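Local coordinates for separin (PDB 5U1T), which cleaves the Scc1 subunit of cohesin as a caspase-like cysteine protease, which sets off chromosome segregation at the onset of anaphase, at residues 91-94 against 95-99; 143-146 against 147-151; 352-355 against 356-360; 841-845 against 846-850; 852-855 against 856-860. All coordinates share one frame; numbering follows the deposited sequence.

Contact 1 of 5, residues 91-94 against 95-99; sequences LGLA and SSEII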
# COMPACT_ATOMS: atom_id res chain seq x y z
N LEU A 91 -7.03 -31.49 -66.51
CA LEU A 91 -7.41 -30.10 -66.50
C LEU A 91 -8.58 -29.78 -65.64
O LEU A 91 -8.70 -28.67 -65.19
CB LEU A 91 -7.68 -29.65 -67.92
CG LEU A 91 -6.51 -29.93 -68.83
CD1 LEU A 91 -6.87 -29.55 -70.24
CD2 LEU A 91 -5.31 -29.15 -68.37
N GLY A 92 -9.45 -30.74 -65.42
CA GLY A 92 -10.59 -30.49 -64.58
C GLY A 92 -10.13 -30.41 -63.15
O GLY A 92 -10.54 -29.57 -62.40
N LEU A 93 -9.24 -31.31 -62.79
CA LEU A 93 -8.72 -31.36 -61.46
C LEU A 93 -7.78 -30.22 -61.19
O LEU A 93 -7.74 -29.70 -60.11
CB LEU A 93 -7.95 -32.65 -61.32
CG LEU A 93 -8.41 -33.60 -60.25
CD1 LEU A 93 -7.57 -34.84 -60.34
CD2 LEU A 93 -8.19 -32.93 -58.92
N ALA A 94 -7.00 -29.84 -62.17
CA ALA A 94 -6.05 -28.78 -62.00
C ALA A 94 -6.77 -27.51 -61.74
O ALA A 94 -6.36 -26.73 -60.94
CB ALA A 94 -5.20 -28.65 -63.23
N SER A 95 -7.84 -27.30 -62.45
CA SER A 95 -8.65 -26.10 -62.31
C SER A 95 -9.20 -25.93 -60.88
O SER A 95 -9.10 -24.86 -60.28
CB SER A 95 -9.79 -26.15 -63.32
OG SER A 95 -10.45 -24.90 -63.40
N SER A 96 -9.76 -26.99 -60.32
CA SER A 96 -10.36 -26.81 -59.02
C SER A 96 -9.27 -26.81 -57.93
O SER A 96 -9.49 -26.28 -56.84
CB SER A 96 -11.45 -27.86 -58.78
OG SER A 96 -10.90 -29.15 -58.82
N GLU A 97 -8.10 -27.36 -58.26
CA GLU A 97 -6.93 -27.21 -57.39
C GLU A 97 -6.46 -25.76 -57.25
O GLU A 97 -6.01 -25.36 -56.18
CB GLU A 97 -5.77 -28.06 -57.89
CG GLU A 97 -5.86 -29.51 -57.50
CD GLU A 97 -5.73 -29.70 -56.02
OE1 GLU A 97 -5.18 -28.80 -55.34
OE2 GLU A 97 -6.18 -30.76 -55.53
N ILE A 98 -6.54 -25.00 -58.34
CA ILE A 98 -6.20 -23.58 -58.36
C ILE A 98 -7.11 -22.81 -57.41
O ILE A 98 -6.66 -22.07 -56.53
CB ILE A 98 -6.31 -22.99 -59.79
CG1 ILE A 98 -5.14 -23.45 -60.67
CG2 ILE A 98 -6.44 -21.47 -59.77
CD1 ILE A 98 -5.00 -22.70 -61.97
N ILE A 99 -8.41 -23.00 -57.61
CA ILE A 99 -9.44 -22.43 -56.75
C ILE A 99 -9.23 -22.80 -55.26
O ILE A 99 -9.31 -21.94 -54.39
CB ILE A 99 -10.83 -22.88 -57.27
CG1 ILE A 99 -11.10 -22.14 -58.58
CG2 ILE A 99 -11.93 -22.60 -56.25
CD1 ILE A 99 -12.25 -22.72 -59.40
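Glu-97 comes back beside Leu-93, one helical turn before it. Its CG is 4.4 Å from Leu-93 CD2, and the same CG sits 3.2 Å from Leu-93 O. CG stands anti to the carbonyl carbon (chi1 -81°). The chain then bends at chi2, which carries the carboxylate away from 91-94. There OE1 is hydrogen-bonded to His-78. OE2 lies near Asp-52, and the closeness of two like charges would probably favour a proton on one of them.

Ser-96 turns its hydroxyl back to the previous turn. Its OG is held between the backbone N and the carbonyl carbon (chi1 60°), and makes a weak bond of 3.5 Å to Leu-93 O. That oxygen also accepts from Glu-97 N at 3.0 Å, with the donor tilted 24° from the carbonyl plane.

On another side of the helix, Ile-98 lays CG1 3.5 Å from Ala-94 O. Its N donates to the same oxygen at 3.1 Å. Ser-95 places CB against the Leu-91 carbonyl, 3.3 Å from Leu-91 O.

Ile-98 packs on helices 129-142 and 113-117, while Ala-94 and Glu-97 pack on helix 69-87. The arrangement is that of a regular alpha helix, amides bonding four residues back, weakly at Ser-96. Here it forms the first turns of helix 91-103, in the helical part of separase.

Contact 2 of 5, residues 143-146 against 147-151; sequences RKLV and DEYLP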
# COMPACT_ATOMS: atom_id res chain seq x y z
N ARG A 143 -8.42 -26.24 -72.19
CA ARG A 143 -9.80 -26.70 -72.19
C ARG A 143 -10.59 -26.11 -73.36
O ARG A 143 -11.77 -26.44 -73.57
CB ARG A 143 -10.48 -26.35 -70.87
CG ARG A 143 -9.90 -27.07 -69.66
CD ARG A 143 -10.76 -26.89 -68.42
NE ARG A 143 -11.83 -27.88 -68.32
CZ ARG A 143 -12.43 -28.20 -67.18
NH1 ARG A 143 -12.06 -27.61 -66.05
NH2 ARG A 143 -13.39 -29.12 -67.16
N LYS A 144 -9.93 -25.24 -74.13
CA LYS A 144 -10.53 -24.60 -75.31
C LYS A 144 -11.76 -23.79 -74.94
O LYS A 144 -12.75 -23.77 -75.67
CB LYS A 144 -10.90 -25.64 -76.38
CG LYS A 144 -9.80 -26.64 -76.71
CD LYS A 144 -9.81 -26.98 -78.19
CE LYS A 144 -8.94 -28.18 -78.49
NZ LYS A 144 -9.21 -29.27 -77.50
N LEU A 145 -11.69 -23.12 -73.79
CA LEU A 145 -12.84 -22.37 -73.30
C LEU A 145 -12.65 -20.88 -73.50
O LEU A 145 -13.25 -20.07 -72.80
CB LEU A 145 -13.09 -22.67 -71.83
CG LEU A 145 -13.41 -24.13 -71.52
CD1 LEU A 145 -13.50 -24.33 -70.01
CD2 LEU A 145 -14.70 -24.56 -72.23
N VAL A 146 -11.81 -20.52 -74.47
CA VAL A 146 -11.45 -19.13 -74.65
C VAL A 146 -12.68 -18.31 -75.03
O VAL A 146 -12.91 -17.23 -74.49
CB VAL A 146 -10.32 -18.97 -75.70
CG1 VAL A 146 -10.00 -17.51 -75.93
CG2 VAL A 146 -9.07 -19.71 -75.24
N ASP A 147 -13.51 -18.85 -75.91
CA ASP A 147 -14.73 -18.17 -76.34
C ASP A 147 -15.66 -17.77 -75.17
O ASP A 147 -16.14 -16.64 -75.11
CB ASP A 147 -15.51 -19.06 -77.33
CG ASP A 147 -15.12 -18.79 -78.79
OD1 ASP A 147 -14.33 -17.84 -79.03
OD2 ASP A 147 -15.60 -19.53 -79.70
N GLU A 148 -15.91 -18.70 -74.24
CA GLU A 148 -16.80 -18.43 -73.12
C GLU A 148 -16.16 -17.53 -72.08
O GLU A 148 -16.85 -16.84 -71.33
CB GLU A 148 -17.26 -19.73 -72.45
CG GLU A 148 -16.35 -20.93 -72.67
CD GLU A 148 -16.52 -21.56 -74.04
OE1 GLU A 148 -17.25 -22.56 -74.17
OE2 GLU A 148 -15.91 -21.05 -75.00
N TYR A 149 -14.83 -17.53 -72.02
CA TYR A 149 -14.15 -16.70 -71.04
C TYR A 149 -13.85 -15.31 -71.56
O TYR A 149 -13.34 -14.47 -70.83
CB TYR A 149 -12.85 -17.37 -70.61
CG TYR A 149 -12.97 -18.21 -69.36
CD1 TYR A 149 -13.31 -19.55 -69.44
CD2 TYR A 149 -12.75 -17.66 -68.11
CE1 TYR A 149 -13.42 -20.32 -68.32
CE2 TYR A 149 -12.86 -18.44 -66.97
CZ TYR A 149 -13.19 -19.77 -67.08
OH TYR A 149 -13.31 -20.56 -65.96
N LEU A 150 -14.19 -15.09 -72.83
CA LEU A 150 -13.65 -13.95 -73.58
C LEU A 150 -13.80 -12.59 -72.89
O LEU A 150 -12.81 -11.88 -72.73
CB LEU A 150 -14.25 -13.90 -74.99
CG LEU A 150 -13.87 -12.64 -75.78
CD1 LEU A 150 -12.35 -12.50 -75.93
CD2 LEU A 150 -14.55 -12.66 -77.12
N PRO A 151 -15.03 -12.20 -72.47
CA PRO A 151 -15.13 -10.89 -71.81
C PRO A 151 -14.32 -10.80 -70.51
O PRO A 151 -13.88 -9.71 -70.14
CB PRO A 151 -16.62 -10.75 -71.52
CG PRO A 151 -17.11 -12.16 -71.45
CD PRO A 151 -16.32 -12.91 -72.48
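The backbone N of Tyr-149 faces two carbonyls of the turn before it. It donates to Leu-145 O at 3.1 Å, in the carbonyl plane and with an N-H...O angle of 142°. A second, weak bond of 3.1 Å runs from Tyr-149 N to Val-146 O. These bonds open helix 146-158, just after the short link from helix 129-142. The link opens with a Schellman motif, in which Lys-144 takes a positive phi and ends the first helix.

Leu-145 O has more than the amide around it. The Tyr-149 ring meets it edge-on, near the ring plane, with CD1 3.4 Å from Leu-145 O. From another direction Glu-148 brings in CG, 3.2 Å from Leu-145 O.

The side chain of Leu-145 touches both of these neighbours. Its CB is 3.9 Å from Tyr-149 CD1, an apolar contact. Its CD2 lies 3.8 Å from Glu-148 OE1. The glutamate chain is bent at chi2 (-78°), which folds the carboxylate back over Leu-145, and the two side chains cross obliquely.

Val-146 is buried against Leu-141, Phe-182 and Val-185, so it seats the new helix on both 129-142 and 172-185. Asp-147 OD1 is hydrogen-bonded to Thr-187. Further on, Pro-151 has no N-H to bond back, and the helix is kinked there. Just before it, Leu-150 lays CB 3.6 Å from Val-146 O.

Contact 3 of 5, residues 352-355 against 356-360; sequences VIYI and NSNIK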
# COMPACT_ATOMS: atom_id res chain seq x y z
N VAL A 352 -19.75 12.27 -56.10
CA VAL A 352 -19.89 11.60 -54.81
C VAL A 352 -20.38 12.56 -53.73
O VAL A 352 -20.83 12.13 -52.67
CB VAL A 352 -18.57 10.94 -54.34
CG1 VAL A 352 -17.89 10.22 -55.49
CG2 VAL A 352 -17.63 11.96 -53.72
N ILE A 353 -20.29 13.86 -53.99
CA ILE A 353 -20.87 14.82 -53.07
C ILE A 353 -22.36 14.87 -53.37
O ILE A 353 -23.19 14.98 -52.47
CB ILE A 353 -20.22 16.23 -53.18
CG1 ILE A 353 -19.13 16.44 -52.12
CG2 ILE A 353 -21.25 17.32 -52.95
CD1 ILE A 353 -17.93 15.53 -52.22
N TYR A 354 -22.69 14.76 -54.65
CA TYR A 354 -24.09 14.74 -55.09
C TYR A 354 -24.87 13.59 -54.48
O TYR A 354 -25.97 13.78 -53.95
CB TYR A 354 -24.18 14.67 -56.61
CG TYR A 354 -25.59 14.47 -57.11
CD1 TYR A 354 -26.56 15.45 -56.93
CD2 TYR A 354 -25.96 13.31 -57.78
CE1 TYR A 354 -27.85 15.28 -57.39
CE2 TYR A 354 -27.25 13.13 -58.25
CZ TYR A 354 -28.20 14.12 -58.05
OH TYR A 354 -29.49 13.95 -58.51
N ILE A 355 -24.31 12.39 -54.59
CA ILE A 355 -24.95 11.20 -54.07
C ILE A 355 -25.19 11.32 -52.58
O ILE A 355 -26.30 11.13 -52.09
CB ILE A 355 -24.11 9.96 -54.32
CG1 ILE A 355 -23.85 9.76 -55.80
CG2 ILE A 355 -24.80 8.76 -53.77
CD1 ILE A 355 -22.75 8.75 -56.03
N ASN A 356 -24.12 11.65 -51.87
CA ASN A 356 -24.19 11.75 -50.42
C ASN A 356 -25.28 12.72 -49.95
O ASN A 356 -26.01 12.45 -48.99
CB ASN A 356 -22.84 12.20 -49.87
CG ASN A 356 -22.78 12.10 -48.36
OD1 ASN A 356 -23.44 11.25 -47.77
ND2 ASN A 356 -21.98 12.96 -47.74
N SER A 357 -25.40 13.83 -50.66
CA SER A 357 -26.33 14.89 -50.27
C SER A 357 -27.78 14.49 -50.47
O SER A 357 -28.67 15.05 -49.83
CB SER A 357 -26.03 16.15 -51.07
OG SER A 357 -24.64 16.44 -51.04
N ASN A 358 -28.01 13.53 -51.35
CA ASN A 358 -29.37 13.14 -51.67
C ASN A 358 -29.72 11.73 -51.26
O ASN A 358 -30.58 11.10 -51.86
CB ASN A 358 -29.62 13.30 -53.17
CG ASN A 358 -29.88 14.74 -53.57
OD1 ASN A 358 -29.46 15.19 -54.64
ND2 ASN A 358 -30.57 15.47 -52.70
N ILE A 359 -29.05 11.22 -50.23
CA ILE A 359 -29.38 9.88 -49.76
C ILE A 359 -30.79 9.85 -49.19
O ILE A 359 -31.59 8.96 -49.52
CB ILE A 359 -28.40 9.40 -48.70
CG1 ILE A 359 -26.98 9.40 -49.26
CG2 ILE A 359 -28.78 8.02 -48.23
CD1 ILE A 359 -25.93 9.09 -48.23
N LYS A 360 -31.11 10.83 -48.35
CA LYS A 360 -32.43 10.88 -47.73
C LYS A 360 -33.49 11.12 -48.79
O LYS A 360 -34.66 10.81 -48.59
CB LYS A 360 -32.48 11.96 -46.63
CG LYS A 360 -33.73 11.91 -45.72
CD LYS A 360 -34.84 12.86 -46.24
CE LYS A 360 -36.22 12.20 -46.26
NZ LYS A 360 -37.24 13.14 -46.81
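The Tyr-354 ring and the Asn-358 amide meet with their planes almost perpendicular, 87° apart. Asn-358 OD1 approaches the ring obliquely, nearest to Tyr-354 CE1 at 3.2 Å and somewhat farther from CD1. The tyrosine has CG anti to its N (chi1 173°), which swings the ring along the helix to the side where Asn-358 stands. His-318 and Leu-326 also touch the tyrosine side chain, and the hydroxyl is hydrogen-bonded to Thr-322. Replacing Tyr-354 by alanine would probably leave Thr-322 without this partner and the Asn-358 amide freer to turn.

Ile-353 O is gripped twice by Ser-357. The backbone N of Ser-357 donates to Ile-353 O at 3.1 Å. The Ser-357 OG donates to Ile-353 O as well, modelled at 2.5 Å, which is shorter than expected and doubtful as an exact length. The two donors reach the oxygen from opposite faces of its carbonyl plane. OG stands beside the backbone N (chi1 -48°), so hydroxyl and amide both point back to the same carbonyl.

Asn-358 N bonds to Ile-355 O at 3.0 Å, with a weak second bond to Tyr-354 O. Ile-359 lays CG1 3.4 Å from Ile-355 O. Nearby, Asn-356 OD1 is hydrogen-bonded to Asn-400, and Ile-353 and Asn-356 pack on another protein chain of the assembly. Ile-355 is buried on helix 365-384. The bond from Asn-358 to Ile-355 spans three residues, as is common at the C-terminal end of an alpha helix, here 342-357.

Contact 4 of 5, residues 841-845 against 846-850; sequences RYYMI and TEQTC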
# COMPACT_ATOMS: atom_id res chain seq x y z
N ARG A 841 8.19 -7.92 18.66
CA ARG A 841 8.86 -6.83 19.36
C ARG A 841 7.90 -6.18 20.36
O ARG A 841 8.29 -5.82 21.47
CB ARG A 841 9.39 -5.78 18.37
CG ARG A 841 9.92 -4.49 19.03
CD ARG A 841 10.34 -3.45 17.96
NE ARG A 841 10.53 -2.09 18.47
CZ ARG A 841 11.66 -1.63 19.03
NH1 ARG A 841 11.71 -0.37 19.45
NH2 ARG A 841 12.72 -2.42 19.20
N TYR A 842 6.64 -6.06 19.97
CA TYR A 842 5.69 -5.41 20.84
C TYR A 842 5.47 -6.24 22.11
O TYR A 842 5.32 -5.69 23.19
CB TYR A 842 4.36 -5.16 20.11
CG TYR A 842 3.27 -4.76 21.06
CD1 TYR A 842 3.28 -3.50 21.66
CD2 TYR A 842 2.24 -5.64 21.38
CE1 TYR A 842 2.30 -3.13 22.53
CE2 TYR A 842 1.25 -5.27 22.25
CZ TYR A 842 1.29 -4.02 22.83
OH TYR A 842 0.31 -3.63 23.70
N TYR A 843 5.45 -7.56 21.96
CA TYR A 843 5.20 -8.44 23.10
C TYR A 843 6.42 -8.45 24.00
O TYR A 843 6.31 -8.71 25.19
CB TYR A 843 4.83 -9.85 22.63
CG TYR A 843 3.43 -9.87 22.06
CD1 TYR A 843 2.44 -9.07 22.62
CD2 TYR A 843 3.10 -10.64 20.95
CE1 TYR A 843 1.16 -9.05 22.12
CE2 TYR A 843 1.80 -10.63 20.44
CZ TYR A 843 0.84 -9.83 21.03
OH TYR A 843 -0.44 -9.78 20.54
N MET A 844 7.57 -8.15 23.43
CA MET A 844 8.78 -7.99 24.21
C MET A 844 8.70 -6.73 25.08
O MET A 844 8.91 -6.79 26.27
CB MET A 844 10.00 -7.92 23.31
CG MET A 844 10.68 -9.25 23.08
SD MET A 844 12.33 -9.02 22.34
CE MET A 844 12.81 -7.41 23.02
N ILE A 845 8.39 -5.60 24.46
CA ILE A 845 8.21 -4.34 25.16
C ILE A 845 7.17 -4.43 26.29
O ILE A 845 7.40 -3.94 27.38
CB ILE A 845 7.82 -3.22 24.18
CG1 ILE A 845 8.89 -3.05 23.11
CG2 ILE A 845 7.59 -1.88 24.90
CD1 ILE A 845 8.60 -1.93 22.13
N THR A 846 6.03 -5.05 26.03
CA THR A 846 5.00 -5.15 27.07
C THR A 846 5.23 -6.38 27.95
O THR A 846 4.45 -6.67 28.86
CB THR A 846 3.59 -5.20 26.47
OG1 THR A 846 3.56 -6.20 25.46
CG2 THR A 846 3.24 -3.87 25.87
N GLU A 847 6.29 -7.11 27.64
CA GLU A 847 6.72 -8.23 28.46
C GLU A 847 5.67 -9.30 28.60
O GLU A 847 5.65 -10.01 29.59
CB GLU A 847 7.13 -7.74 29.85
CG GLU A 847 8.42 -6.94 29.87
CD GLU A 847 8.73 -6.34 31.24
OE1 GLU A 847 9.71 -5.55 31.35
OE2 GLU A 847 8.00 -6.65 32.22
N GLN A 848 4.80 -9.43 27.62
CA GLN A 848 3.83 -10.51 27.64
C GLN A 848 4.52 -11.75 27.14
O GLN A 848 4.34 -12.16 26.00
CB GLN A 848 2.62 -10.16 26.78
CG GLN A 848 2.26 -8.71 26.89
CD GLN A 848 0.98 -8.38 26.18
OE1 GLN A 848 0.86 -7.33 25.55
NE2 GLN A 848 0.00 -9.26 26.30
N THR A 849 5.31 -12.37 28.01
CA THR A 849 6.31 -13.31 27.56
C THR A 849 5.75 -14.56 26.86
O THR A 849 6.46 -15.20 26.09
CB THR A 849 7.24 -13.72 28.73
OG1 THR A 849 6.69 -14.82 29.45
CG2 THR A 849 7.49 -12.55 29.67
N CYS A 850 4.49 -14.90 27.08
CA CYS A 850 3.92 -16.08 26.42
C CYS A 850 3.64 -15.83 24.92
O CYS A 850 4.04 -16.61 24.06
CB CYS A 850 2.64 -16.52 27.14
SG CYS A 850 1.68 -17.88 26.33
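Each side-chain atom of Thr-846 meets Tyr-842, one turn earlier. CB is 3.7 Å from Tyr-842 O. OG1 lies 2.9 Å from Tyr-842 O, a probable bond, though its proton has another acceptor within reach. OG1 also stands over one face of the Tyr-842 ring, toward the rim. CG2 rests 3.5 Å from Tyr-842 CE1. The torsion chi1 of 51° puts OG1 between the backbone N and the carbonyl carbon, leaving the methyl to meet the ring.

The site is the C-terminal end of helix 829-845, closed by a Schellman motif in which Glu-847 takes a positive phi. Thr-846 N makes a regular bond to Tyr-842 O at 3.0 Å. Glu-847 N bonds to Met-844 O at 3.0 Å, coming from above the carbonyl plane, and Gln-848 N makes a weak bond to Tyr-843 O. Gln-848 then sits at the N-cap position of helix 849-863, beside the Tyr-843 ring.

The Tyr-842 hydroxyl is hydrogen-bonded to Glu-813. A leucine in place of Tyr-842 would probably leave Glu-813 without this partner and the Thr-846 methyl without its ring.

The turn also meets the peptidase C50 region. Thr-846 touches Tyr-1505 and Leu-1508, Ile-845 makes backbone bonds with Lys-1507, and Glu-847 forms a salt bridge with the same lysine. Glu-847 also rests its chain on the helix end, with CG 3.6 Å from Met-844 O.

Contact 5 of 5, residues 852-855 against 856-860; sequences QNIT and LGKAN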
# COMPACT_ATOMS: atom_id res chain seq x y z
N GLN A 852 4.95 -13.55 23.29
CA GLN A 852 6.30 -13.32 22.79
C GLN A 852 6.94 -14.60 22.22
O GLN A 852 7.56 -14.58 21.15
CB GLN A 852 7.14 -12.76 23.94
CG GLN A 852 8.47 -12.27 23.55
CD GLN A 852 9.28 -11.88 24.77
OE1 GLN A 852 10.51 -12.02 24.77
NE2 GLN A 852 8.60 -11.38 25.80
N ASN A 853 6.79 -15.71 22.94
CA ASN A 853 7.24 -17.02 22.46
C ASN A 853 6.45 -17.50 21.27
O ASN A 853 7.02 -17.99 20.30
CB ASN A 853 7.13 -18.06 23.57
CG ASN A 853 8.06 -17.76 24.71
OD1 ASN A 853 9.14 -17.18 24.51
ND2 ASN A 853 7.65 -18.14 25.93
N ILE A 854 5.13 -17.40 21.36
CA ILE A 854 4.26 -17.86 20.30
C ILE A 854 4.51 -17.08 19.01
O ILE A 854 4.54 -17.68 17.94
CB ILE A 854 2.78 -17.74 20.69
CG1 ILE A 854 2.38 -18.92 21.60
CG2 ILE A 854 1.90 -17.69 19.45
CD1 ILE A 854 1.05 -18.73 22.32
N THR A 855 4.71 -15.77 19.10
CA THR A 855 4.83 -15.01 17.85
C THR A 855 6.25 -15.04 17.31
O THR A 855 6.46 -14.77 16.12
CB THR A 855 4.38 -13.56 17.99
OG1 THR A 855 5.21 -12.90 18.94
CG2 THR A 855 2.94 -13.48 18.44
N LEU A 856 7.22 -15.39 18.14
CA LEU A 856 8.56 -15.65 17.63
C LEU A 856 8.56 -16.94 16.81
O LEU A 856 9.19 -17.02 15.75
CB LEU A 856 9.60 -15.74 18.75
CG LEU A 856 11.01 -16.14 18.28
CD1 LEU A 856 11.60 -15.12 17.31
CD2 LEU A 856 11.93 -16.33 19.45
N GLY A 857 7.84 -17.96 17.29
CA GLY A 857 7.69 -19.21 16.56
C GLY A 857 6.96 -19.00 15.24
O GLY A 857 7.39 -19.49 14.19
N LYS A 858 5.86 -18.26 15.30
CA LYS A 858 5.11 -17.94 14.10
C LYS A 858 5.98 -17.12 13.15
O LYS A 858 6.07 -17.45 11.96
CB LYS A 858 3.80 -17.20 14.43
CG LYS A 858 2.73 -18.08 15.06
CD LYS A 858 1.42 -17.34 15.24
CE LYS A 858 0.43 -18.22 16.00
NZ LYS A 858 -0.89 -17.57 16.23
N ALA A 859 6.66 -16.08 13.65
CA ALA A 859 7.46 -15.22 12.77
C ALA A 859 8.55 -16.03 12.07
O ALA A 859 8.82 -15.83 10.88
CB ALA A 859 8.08 -14.07 13.54
N ASN A 860 9.16 -16.96 12.81
CA ASN A 860 10.22 -17.77 12.26
C ASN A 860 9.70 -18.73 11.19
O ASN A 860 10.35 -18.95 10.17
CB ASN A 860 10.92 -18.56 13.35
CG ASN A 860 11.86 -17.71 14.16
OD1 ASN A 860 12.14 -16.56 13.82
ND2 ASN A 860 12.38 -18.27 15.24
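Thr-855 O meets Ala-859 on two counts. Ala-859 N donates to Thr-855 O at 2.8 Å, and Ala-859 CB lies 3.1 Å from Thr-855 O. The hydroxyl of Thr-855 turns the other way along the chain. With chi1 at 62°, OG1 is hydrogen-bonded to the carbonyl of Leu-851, one turn earlier.

Leu-856 rests on Gln-852. Its CB is 3.4 Å from Gln-852 O, and its N donates to the same oxygen at 3.1 Å. CG then stands anti to the backbone N (chi1 175°), which leads the branch away toward His-840 and Asp-881. These are bonds of a continuous alpha helix, 849-863, which packs on helix 829-845 and helix 872-881.

Ile-854 and Lys-858 lie side by side and point the same way, one turn apart. Ile-854 CG2 touches Lys-858 CE at 3.8 Å. The lysine chain is extended beyond CG, so its methylenes run alongside the isoleucine. Underneath, Lys-858 N bonds to Ile-854 O at 3.0 Å, and Lys-858 CG is 3.4 Å from Ile-854 O. Lys-858 also touches Leu-836.

In the fold
Each contact joins neighbouring turns of one continuous piece of chain, so none closes a long loop. They follow in series, and none encloses or crosses another. Contact 1 sits on helix 91-103. Contact 2 turns the chain from helix 129-142 into 146-158, and contacts 1 and 2 touch where the Arg-143 guanidinium packs on Gly-92 and Ser-95. Contact 3, at the end of helix 342-357, lies about 40 Å from contact 2 between centres. Contacts 4 and 5 come far later, with centres about 11 Å apart. Contact 4 leads into helix 849-863 and contact 5 continues it, with Met-844 packing on Gln-852 and Tyr-843 on Thr-855.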